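Local coordinates for designed Anbu Protein (Synthetic construct, PDB 5LOY) that is a consensus-designed ancestral beta subunit related to the proteasome, forms a helical assembly and probably belongs to the N-terminal nucleophile hydrolases, at residues D107-A119 with P123-I135. Residues are numbered along the deposited sequence; the frame is centred on the assembly and turned at random.
Sequences DFNASFILGGQIA and PRLFLIYPAGNFI
Phe112, Leu114 and Gly116 pair with Ile128, Phe126 and Arg124 through both backbone N-H and C=O groups, giving six hydrogen bonds that zip strands 110-118 and 124-128 into an antiparallel hairpin. The strand directions differ by 166°, and the shortest of these bonds, Phe126 N to Leu114 O, measures 2.7 Å. Ile128 O is gripped twice: besides Phe112 N it accepts from Ser111 OG at 3.2 Å, the hydroxyl being swung to the side opposite its own backbone N (chi1 -166°). Past this end of the ladder Pro130, in the type I turn Tyr129-Gly132, offers a CA-H...O contact to Ala110 O, while a water links Pro130 O with Ala110 N and Asn109 OD1.

Apolar side chains alternate between the two faces. On one, Ile113 CG2 lies 3.8 Å from Leu125 CD1, and CG1 of the same isoleucine meets Leu127 CD1 at 4.1 Å. At Gly115, which has no side chain, the strands come to 4.2 Å between its CA and that of Leu125, and Leu125 CD1 lies over the glycine. On the other face, Ile128 CD1 reaches past its paired residue to Leu114 CB (3.8 Å), and the edge of the Phe126 ring is turned toward Leu114 O.

At the other end Gln117 lies alongside the Pro123 ring, its extended chain bringing NE2 to 3.6 Å from Pro123 CD; its amide is fixed by Tyr196 and Asp199 at OE1 and by Glu121 O at NE2. Arg124 instead turns outward to salt bridges with Glu136 and Glu121.

The hairpin forms the third and fourth strands of a five-stranded antiparallel sheet, between strands 42-50 and 134-136. Helix 79-94 packs on Leu114 and Phe126, whereas Ser111 and Leu127 face strand 143-147 of the second sheet, consistent with the four-layered alpha-beta-beta-alpha sandwich of proteasome subunits and other N-terminal nucleophile hydrolases.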
loop_
_atom_site.group_PDB
_atom_site.type_symbol
_atom_site.label_atom_id
_atom_site.label_comp_id
_atom_site.label_asym_id
_atom_site.label_seq_id
_atom_site.Cartn_x
_atom_site.Cartn_y
_atom_site.Cartn_z
ATOM N N ASP A 107 17.459 -7.999 11.825
ATOM C CA ASP A 107 16.886 -6.664 12.080
ATOM C C ASP A 107 16.061 -6.579 13.389
ATOM O O ASP A 107 14.931 -7.109 13.455
ATOM C CB ASP A 107 16.009 -6.212 10.892
ATOM C CG ASP A 107 15.386 -4.795 11.094
ATOM O OD1 ASP A 107 15.944 -3.955 11.848
ATOM O OD2 ASP A 107 14.321 -4.522 10.494
ATOM N N PHE A 108 16.608 -5.864 14.388
ATOM C CA PHE A 108 16.022 -5.791 15.736
ATOM C C PHE A 108 15.125 -4.572 16.002
ATOM O O PHE A 108 14.700 -4.352 17.137
ATOM C CB PHE A 108 17.125 -5.892 16.809
ATOM C CG PHE A 108 17.960 -7.165 16.723
ATOM C CD1 PHE A 108 17.362 -8.407 16.500
ATOM C CD2 PHE A 108 19.346 -7.121 16.883
ATOM C CE1 PHE A 108 18.125 -9.562 16.418
ATOM C CE2 PHE A 108 20.115 -8.278 16.809
ATOM C CZ PHE A 108 19.503 -9.501 16.578
ATOM N N ASN A 109 14.800 -3.799 14.969
ATOM C CA ASN A 109 13.996 -2.591 15.161
ATOM C C ASN A 109 12.550 -2.829 15.524
ATOM O O ASN A 109 11.972 -3.857 15.180
ATOM C CB ASN A 109 14.030 -1.705 13.924
ATOM C CG ASN A 109 15.303 -0.896 13.827
ATOM O OD1 ASN A 109 16.145 -0.922 14.706
ATOM N ND2 ASN A 109 15.446 -0.191 12.729
ATOM N N ALA A 110 11.975 -1.844 16.209
ATOM C CA ALA A 110 10.608 -1.925 16.685
ATOM C C ALA A 110 9.970 -0.564 16.715
ATOM O O ALA A 110 10.629 0.455 16.615
ATOM C CB ALA A 110 10.570 -2.544 18.071
ATOM N N SER A 111 8.667 -0.560 16.879
ATOM C CA SER A 111 7.885 0.644 16.669
ATOM C C SER A 111 6.550 0.530 17.423
ATOM O O SER A 111 6.025 -0.569 17.572
ATOM C CB SER A 111 7.650 0.787 15.165
ATOM O OG SER A 111 7.185 2.070 14.903
ATOM N N PHE A 112 5.993 1.648 17.885
ATOM C CA PHE A 112 4.799 1.591 18.715
ATOM C C PHE A 112 3.805 2.703 18.421
ATOM O O PHE A 112 4.165 3.781 17.930
ATOM C CB PHE A 112 5.186 1.692 20.187
ATOM C CG PHE A 112 6.203 0.665 20.634
ATOM C CD1 PHE A 112 7.556 0.890 20.466
ATOM C CD2 PHE A 112 5.794 -0.520 21.215
ATOM C CE1 PHE A 112 8.480 -0.048 20.852
ATOM C CE2 PHE A 112 6.707 -1.450 21.616
ATOM C CZ PHE A 112 8.055 -1.218 21.438
ATOM N N ILE A 113 2.555 2.449 18.797
ATOM C CA ILE A 113 1.533 3.472 18.856
ATOM C C ILE A 113 0.987 3.503 20.262
ATOM O O ILE A 113 0.716 2.447 20.848
ATOM C CB ILE A 113 0.381 3.157 17.899
ATOM C CG1 ILE A 113 0.831 3.441 16.473
ATOM C CG2 ILE A 113 -0.850 3.997 18.225
ATOM C CD1 ILE A 113 -0.128 2.903 15.420
ATOM N N LEU A 114 0.855 4.697 20.823
ATOM C CA LEU A 114 0.468 4.844 22.209
ATOM C C LEU A 114 -0.616 5.867 22.258
ATOM O O LEU A 114 -0.446 6.979 21.766
ATOM C CB LEU A 114 1.652 5.332 23.052
ATOM C CG LEU A 114 1.295 5.584 24.524
ATOM C CD1 LEU A 114 1.203 4.271 25.264
ATOM C CD2 LEU A 114 2.308 6.455 25.212
ATOM N N GLY A 115 -1.725 5.531 22.886
ATOM C CA GLY A 115 -2.797 6.517 23.071
ATOM C C GLY A 115 -3.679 6.250 24.253
ATOM O O GLY A 115 -3.588 5.207 24.885
ATOM N N GLY A 116 -4.533 7.204 24.571
ATOM C CA GLY A 116 -5.428 7.063 25.702
ATOM C C GLY A 116 -5.865 8.398 26.265
ATOM O O GLY A 116 -5.758 9.417 25.595
ATOM N N GLN A 117 -6.348 8.379 27.509
ATOM C CA GLN A 117 -6.798 9.585 28.172
ATOM C C GLN A 117 -6.495 9.506 29.659
ATOM O O GLN A 117 -6.702 8.486 30.291
ATOM C CB GLN A 117 -8.286 9.815 27.936
ATOM C CG GLN A 117 -8.796 11.065 28.628
ATOM C CD GLN A 117 -10.183 11.481 28.184
ATOM O OE1 GLN A 117 -11.009 10.660 27.794
ATOM N NE2 GLN A 117 -10.450 12.760 28.266
ATOM N N ILE A 118 -6.003 10.609 30.207
ATOM C CA ILE A 118 -5.725 10.732 31.635
ATOM C C ILE A 118 -6.660 11.810 32.161
ATOM O O ILE A 118 -6.839 12.809 31.507
ATOM C CB ILE A 118 -4.248 11.094 31.832
ATOM C CG1 ILE A 118 -3.393 9.858 31.531
ATOM C CG2 ILE A 118 -3.988 11.588 33.233
ATOM C CD1 ILE A 118 -1.911 10.140 31.343
ATOM N N ALA A 119 -7.306 11.593 33.300
ATOM C CA ALA A 119 -8.340 12.527 33.794
ATOM C C ALA A 119 -7.904 14.002 33.706
ATOM O O ALA A 119 -6.776 14.330 34.094
ATOM C CB ALA A 119 -8.704 12.191 35.228
ATOM N N PRO A 123 -8.261 13.199 25.171
ATOM C CA PRO A 123 -7.659 11.991 24.589
ATOM C C PRO A 123 -6.538 12.356 23.630
ATOM O O PRO A 123 -6.668 13.339 22.901
ATOM C CB PRO A 123 -8.820 11.321 23.824
ATOM C CG PRO A 123 -10.062 12.004 24.279
ATOM C CD PRO A 123 -9.668 13.368 24.763
ATOM N N ARG A 124 -5.458 11.567 23.633
ATOM C CA ARG A 124 -4.269 11.854 22.827
ATOM C C ARG A 124 -3.701 10.573 22.202
ATOM O O ARG A 124 -3.951 9.462 22.690
ATOM C CB ARG A 124 -3.209 12.548 23.679
ATOM C CG ARG A 124 -3.645 13.898 24.227
ATOM C CD ARG A 124 -2.676 14.445 25.266
ATOM N NE ARG A 124 -1.507 15.067 24.647
ATOM C CZ ARG A 124 -0.512 15.657 25.311
ATOM N NH1 ARG A 124 -0.506 15.692 26.650
ATOM N NH2 ARG A 124 0.493 16.201 24.636
ATOM N N LEU A 125 -2.945 10.746 21.125
ATOM C CA LEU A 125 -2.447 9.638 20.332
ATOM C C LEU A 125 -1.037 9.940 19.813
ATOM O O LEU A 125 -0.813 11.011 19.220
ATOM C CB LEU A 125 -3.375 9.424 19.152
ATOM C CG LEU A 125 -3.019 8.253 18.235
ATOM C CD1 LEU A 125 -3.161 6.946 19.008
ATOM C CD2 LEU A 125 -3.890 8.230 16.986
ATOM N N PHE A 126 -0.111 8.992 20.015
ATOM C CA PHE A 126 1.305 9.167 19.650
ATOM C C PHE A 126 1.853 8.024 18.812
ATOM O O PHE A 126 1.376 6.891 18.921
ATOM C CB PHE A 126 2.167 9.249 20.899
ATOM C CG PHE A 126 1.921 10.470 21.718
ATOM C CD1 PHE A 126 0.862 10.516 22.587
ATOM C CD2 PHE A 126 2.737 11.576 21.612
ATOM C CE1 PHE A 126 0.631 11.650 23.345
ATOM C CE2 PHE A 126 2.499 12.724 22.359
ATOM C CZ PHE A 126 1.440 12.759 23.219
ATOM N N LEU A 127 2.864 8.332 17.998
ATOM C CA LEU A 127 3.634 7.325 17.251
ATOM C C LEU A 127 5.064 7.365 17.743
ATOM O O LEU A 127 5.678 8.436 17.751
ATOM C CB LEU A 127 3.593 7.630 15.768
ATOM C CG LEU A 127 4.465 6.800 14.820
ATOM C CD1 LEU A 127 4.096 5.338 14.860
ATOM C CD2 LEU A 127 4.308 7.294 13.390
ATOM N N ILE A 128 5.588 6.224 18.188
ATOM C CA ILE A 128 6.975 6.160 18.643
ATOM C C ILE A 128 7.807 5.469 17.589
ATOM O O ILE A 128 7.534 4.327 17.203
ATOM C CB ILE A 128 7.134 5.436 19.988
ATOM C CG1 ILE A 128 6.450 6.208 21.103
ATOM C CG2 ILE A 128 8.583 5.337 20.373
ATOM C CD1 ILE A 128 4.996 5.866 21.265
ATOM N N TYR A 129 8.815 6.175 17.113
ATOM C CA TYR A 129 9.644 5.676 16.040
ATOM C C TYR A 129 10.721 4.722 16.544
ATOM O O TYR A 129 11.029 4.706 17.727
ATOM C CB TYR A 129 10.329 6.858 15.343
ATOM C CG TYR A 129 9.430 7.804 14.578
ATOM C CD1 TYR A 129 8.601 7.352 13.542
ATOM C CD2 TYR A 129 9.476 9.161 14.834
ATOM C CE1 TYR A 129 7.810 8.232 12.826
ATOM C CE2 TYR A 129 8.708 10.051 14.119
ATOM C CZ TYR A 129 7.876 9.586 13.124
ATOM O OH TYR A 129 7.134 10.521 12.437
ATOM N N PRO A 130 11.334 3.963 15.636
ATOM C CA PRO A 130 12.442 3.078 15.970
ATOM C C PRO A 130 13.542 3.714 16.762
ATOM O O PRO A 130 14.108 3.067 17.619
ATOM C CB PRO A 130 12.970 2.666 14.598
ATOM C CG PRO A 130 11.749 2.624 13.746
ATOM C CD PRO A 130 10.895 3.762 14.237
ATOM N N ALA A 131 13.872 4.963 16.478
ATOM C CA ALA A 131 14.933 5.644 17.235
ATOM C C ALA A 131 14.515 6.078 18.653
ATOM O O ALA A 131 15.345 6.533 19.437
ATOM C CB ALA A 131 15.423 6.843 16.444
ATOM N N GLY A 132 13.220 5.999 18.953
ATOM C CA GLY A 132 12.712 6.334 20.278
ATOM C C GLY A 132 12.251 7.773 20.486
ATOM O O GLY A 132 11.834 8.126 21.577
ATOM N N ASN A 133 12.324 8.605 19.456
ATOM C CA ASN A 133 11.607 9.869 19.482
ATOM C C ASN A 133 10.196 9.644 18.939
ATOM O O ASN A 133 9.866 8.529 18.565
ATOM C CB ASN A 133 12.361 10.969 18.734
ATOM C CG ASN A 133 12.553 10.669 17.258
ATOM O OD1 ASN A 133 12.370 9.535 16.779
ATOM N ND2 ASN A 133 12.945 11.707 16.517
ATOM N N PHE A 134 9.338 10.659 18.976
ATOM C CA PHE A 134 7.915 10.440 18.728
ATOM C C PHE A 134 7.164 11.685 18.286
ATOM O O PHE A 134 7.651 12.791 18.426
ATOM C CB PHE A 134 7.231 9.866 19.999
ATOM C CG PHE A 134 7.421 10.716 21.224
ATOM C CD1 PHE A 134 6.580 11.795 21.473
ATOM C CD2 PHE A 134 8.444 10.448 22.119
ATOM C CE1 PHE A 134 6.754 12.583 22.597
ATOM C CE2 PHE A 134 8.627 11.230 23.245
ATOM C CZ PHE A 134 7.789 12.308 23.484
ATOM N N ILE A 135 5.956 11.472 17.765
ATOM C CA ILE A 135 5.080 12.557 17.399
ATOM C C ILE A 135 3.645 12.306 17.851
ATOM O O ILE A 135 3.261 11.180 18.118
ATOM C CB ILE A 135 5.103 12.803 15.886
ATOM C CG1 ILE A 135 4.676 11.559 15.119
ATOM C CG2 ILE A 135 6.493 13.220 15.435
ATOM C CD1 ILE A 135 4.298 11.841 13.668
HETATM O O HOH W 1 14.271 0.135 17.160
#